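Local atomic coordinates of beta 1-3 glucanase (Clostridium beijerinckii NCIMB 8052, PDB entry 5H4E), a protein that probably hydrolyses beta-1,3-glucans through a glycoside hydrolase family 64 catalytic domain. Residues 143-152 and 359-369. Sequence-based numbering, arbitrary orientation.
Sequences WTNDGLWINT and STLHVADPKYA
An antiparallel strand pair, with Trp149 stacked on His362, lies where two beta sheets pack together. Strands 147-151 and 361-363 run at 170° to each other. Leu148 N donates to Val363 O at 3.0 Å, and Val363 N returns a bond to Leu148 O. Ile150 and Leu361 are joined the same way, with Leu361 N 2.8 Å from Ile150 O.

Trp149 and His362 form the non-hydrogen-bonded pair between them. Their rings make an offset stack, planes 21° apart, with ND1 of His362 over the centre of the indole. With CG anti to the backbone N (chi1 164°), the imidazole lies alongside the indole. His362 ND1 also donates to Leu148 O at 3.1 Å, from above the carbonyl plane, which helps hold the turn of the ring. Val363 N uses the same oxygen within that plane. Thr360 CG2 meets the indole edge 3.6 Å from Trp149 CD1.

Leu148 and Ile150 lie on the other face, where they meet Pro366 and Ala369 of strand 366-374 in the second sheet. The chain passes from one sheet to the other at Ala364 and Asp365. Pro366 CG lies 3.6 Å from Leu148 CB and over one face of the Trp143 ring. Val9 of strand 9-16 touches all three residues.

At the far end, Ser359 OG donates to Thr152 O at 2.7 Å. Asn151 ND2 reaches that oxygen from the opposite face and also hydrogen-bonds Glu140 OE1.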
# COMPACT_ATOMS: atom_id res chain seq x y z
N TRP A 143 -8.75 6.89 10.73
CA TRP A 143 -9.36 6.79 12.04
C TRP A 143 -10.80 7.23 11.87
O TRP A 143 -11.07 8.40 11.59
CB TRP A 143 -8.62 7.65 13.06
CG TRP A 143 -9.13 7.54 14.46
CD1 TRP A 143 -9.94 6.57 14.99
CD2 TRP A 143 -8.86 8.45 15.52
NE1 TRP A 143 -10.20 6.83 16.32
CE2 TRP A 143 -9.55 7.99 16.67
CE3 TRP A 143 -8.12 9.63 15.62
CZ2 TRP A 143 -9.49 8.65 17.89
CZ3 TRP A 143 -8.07 10.29 16.82
CH2 TRP A 143 -8.75 9.80 17.95
N THR A 144 -11.72 6.28 12.00
CA THR A 144 -13.12 6.53 11.72
C THR A 144 -13.98 6.20 12.92
O THR A 144 -13.47 5.93 14.00
CB THR A 144 -13.61 5.70 10.53
OG1 THR A 144 -13.58 4.32 10.89
CG2 THR A 144 -12.70 5.93 9.32
N ASN A 145 -15.29 6.21 12.71
CA ASN A 145 -16.24 5.83 13.76
C ASN A 145 -16.02 4.40 14.27
O ASN A 145 -16.44 4.04 15.37
CB ASN A 145 -17.67 5.97 13.23
CG ASN A 145 -18.71 5.61 14.27
OD1 ASN A 145 -18.63 6.06 15.42
ND2 ASN A 145 -19.69 4.79 13.88
N ASP A 146 -15.34 3.59 13.46
CA ASP A 146 -15.14 2.18 13.76
C ASP A 146 -13.74 1.83 14.25
O ASP A 146 -13.40 0.65 14.39
CB ASP A 146 -15.49 1.35 12.53
CG ASP A 146 -16.92 1.57 12.07
OD1 ASP A 146 -17.79 1.75 12.95
OD2 ASP A 146 -17.16 1.56 10.85
N GLY A 147 -12.92 2.84 14.52
CA GLY A 147 -11.58 2.61 15.05
C GLY A 147 -10.50 3.10 14.10
O GLY A 147 -10.78 3.78 13.11
N LEU A 148 -9.27 2.71 14.38
CA LEU A 148 -8.12 3.17 13.60
C LEU A 148 -7.48 1.99 12.88
O LEU A 148 -7.32 0.92 13.46
CB LEU A 148 -7.10 3.86 14.51
CG LEU A 148 -5.83 4.48 13.94
CD1 LEU A 148 -5.39 5.59 14.87
CD2 LEU A 148 -4.74 3.45 13.82
N TRP A 149 -7.13 2.19 11.61
CA TRP A 149 -6.36 1.23 10.83
C TRP A 149 -5.06 1.90 10.46
O TRP A 149 -5.08 3.05 10.06
CB TRP A 149 -7.07 0.82 9.53
CG TRP A 149 -8.25 -0.08 9.69
CD1 TRP A 149 -8.32 -1.42 9.37
CD2 TRP A 149 -9.55 0.28 10.18
NE1 TRP A 149 -9.58 -1.90 9.64
CE2 TRP A 149 -10.35 -0.88 10.14
CE3 TRP A 149 -10.11 1.47 10.65
CZ2 TRP A 149 -11.68 -0.88 10.56
CZ3 TRP A 149 -11.43 1.47 11.07
CH2 TRP A 149 -12.20 0.29 11.02
N ILE A 150 -3.94 1.22 10.61
CA ILE A 150 -2.68 1.81 10.18
C ILE A 150 -1.80 0.69 9.64
O ILE A 150 -1.86 -0.44 10.13
CB ILE A 150 -2.00 2.59 11.34
CG1 ILE A 150 -0.68 3.23 10.88
CG2 ILE A 150 -1.79 1.70 12.58
CD1 ILE A 150 -0.16 4.30 11.82
N ASN A 151 -1.03 0.97 8.58
CA ASN A 151 -0.20 -0.09 8.01
C ASN A 151 1.03 0.45 7.27
O ASN A 151 1.01 1.56 6.73
CB ASN A 151 -1.02 -0.97 7.04
CG ASN A 151 -1.63 -0.18 5.89
OD1 ASN A 151 -2.72 0.37 6.02
ND2 ASN A 151 -0.93 -0.12 4.75
N THR A 152 2.09 -0.35 7.29
CA THR A 152 3.18 -0.20 6.32
C THR A 152 2.69 -0.72 4.98
O THR A 152 1.70 -1.47 4.92
CB THR A 152 4.43 -0.98 6.72
OG1 THR A 152 4.17 -2.39 6.65
CG2 THR A 152 4.90 -0.62 8.12
N SER A 359 -0.15 -6.15 6.58
CA SER A 359 0.46 -5.50 7.73
C SER A 359 -0.53 -4.60 8.47
O SER A 359 -0.12 -3.76 9.28
CB SER A 359 1.67 -4.68 7.27
OG SER A 359 1.25 -3.79 6.24
N THR A 360 -1.82 -4.74 8.17
CA THR A 360 -2.80 -3.84 8.77
C THR A 360 -2.92 -4.07 10.27
O THR A 360 -3.18 -5.19 10.70
CB THR A 360 -4.20 -3.98 8.15
OG1 THR A 360 -4.18 -3.52 6.79
CG2 THR A 360 -5.22 -3.13 8.94
N LEU A 361 -2.72 -3.00 11.03
CA LEU A 361 -3.01 -2.96 12.46
C LEU A 361 -4.35 -2.25 12.65
O LEU A 361 -4.64 -1.27 11.96
CB LEU A 361 -1.91 -2.22 13.23
CG LEU A 361 -0.50 -2.81 13.14
CD1 LEU A 361 0.54 -1.70 13.18
CD2 LEU A 361 -0.27 -3.77 14.28
N HIS A 362 -5.16 -2.73 13.59
CA HIS A 362 -6.48 -2.15 13.80
C HIS A 362 -6.94 -2.31 15.24
O HIS A 362 -6.77 -3.38 15.83
CB HIS A 362 -7.50 -2.79 12.86
CG HIS A 362 -8.92 -2.55 13.26
ND1 HIS A 362 -9.50 -1.30 13.26
CD2 HIS A 362 -9.89 -3.42 13.64
CE1 HIS A 362 -10.76 -1.40 13.64
NE2 HIS A 362 -11.02 -2.67 13.88
N VAL A 363 -7.51 -1.24 15.80
CA VAL A 363 -8.15 -1.33 17.11
C VAL A 363 -9.20 -0.23 17.26
O VAL A 363 -9.07 0.87 16.71
CB VAL A 363 -7.13 -1.23 18.27
CG1 VAL A 363 -6.63 0.19 18.42
CG2 VAL A 363 -7.75 -1.74 19.58
N ALA A 364 -10.26 -0.54 18.00
CA ALA A 364 -11.38 0.37 18.16
C ALA A 364 -10.97 1.63 18.90
O ALA A 364 -11.47 2.73 18.61
CB ALA A 364 -12.53 -0.32 18.91
N ASP A 365 -10.08 1.46 19.87
CA ASP A 365 -9.75 2.52 20.82
C ASP A 365 -8.25 2.82 20.86
O ASP A 365 -7.58 2.54 21.83
CB ASP A 365 -10.25 2.13 22.23
CG ASP A 365 -9.65 0.81 22.73
OD1 ASP A 365 -9.25 -0.05 21.90
OD2 ASP A 365 -9.59 0.62 23.97
N PRO A 366 -7.73 3.41 19.78
CA PRO A 366 -6.29 3.64 19.65
C PRO A 366 -5.76 4.67 20.65
O PRO A 366 -6.45 5.65 20.93
CB PRO A 366 -6.15 4.16 18.22
CG PRO A 366 -7.45 4.82 17.95
CD PRO A 366 -8.48 3.99 18.66
N LYS A 367 -4.56 4.42 21.18
CA LYS A 367 -3.87 5.35 22.07
C LYS A 367 -2.71 6.02 21.34
O LYS A 367 -2.66 7.25 21.22
CB LYS A 367 -3.35 4.61 23.30
CG LYS A 367 -2.82 5.50 24.41
CD LYS A 367 -2.33 4.62 25.56
CE LYS A 367 -1.90 5.43 26.76
NZ LYS A 367 -1.84 4.56 27.97
N TYR A 368 -1.79 5.21 20.84
CA TYR A 368 -0.69 5.76 20.05
C TYR A 368 -0.08 4.68 19.17
O TYR A 368 -0.31 3.48 19.38
CB TYR A 368 0.39 6.39 20.95
CG TYR A 368 1.13 5.39 21.83
CD1 TYR A 368 0.72 5.14 23.14
CD2 TYR A 368 2.26 4.72 21.35
CE1 TYR A 368 1.40 4.24 23.94
CE2 TYR A 368 2.93 3.80 22.15
CZ TYR A 368 2.50 3.58 23.45
OH TYR A 368 3.16 2.68 24.25
N ALA A 369 0.73 5.12 18.19
CA ALA A 369 1.54 4.19 17.40
C ALA A 369 2.98 4.67 17.35
O ALA A 369 3.25 5.87 17.38
CB ALA A 369 0.98 4.03 15.97
O HOH W 1 -11.96 5.42 18.02
O HOH W 2 2.14 -2.04 9.64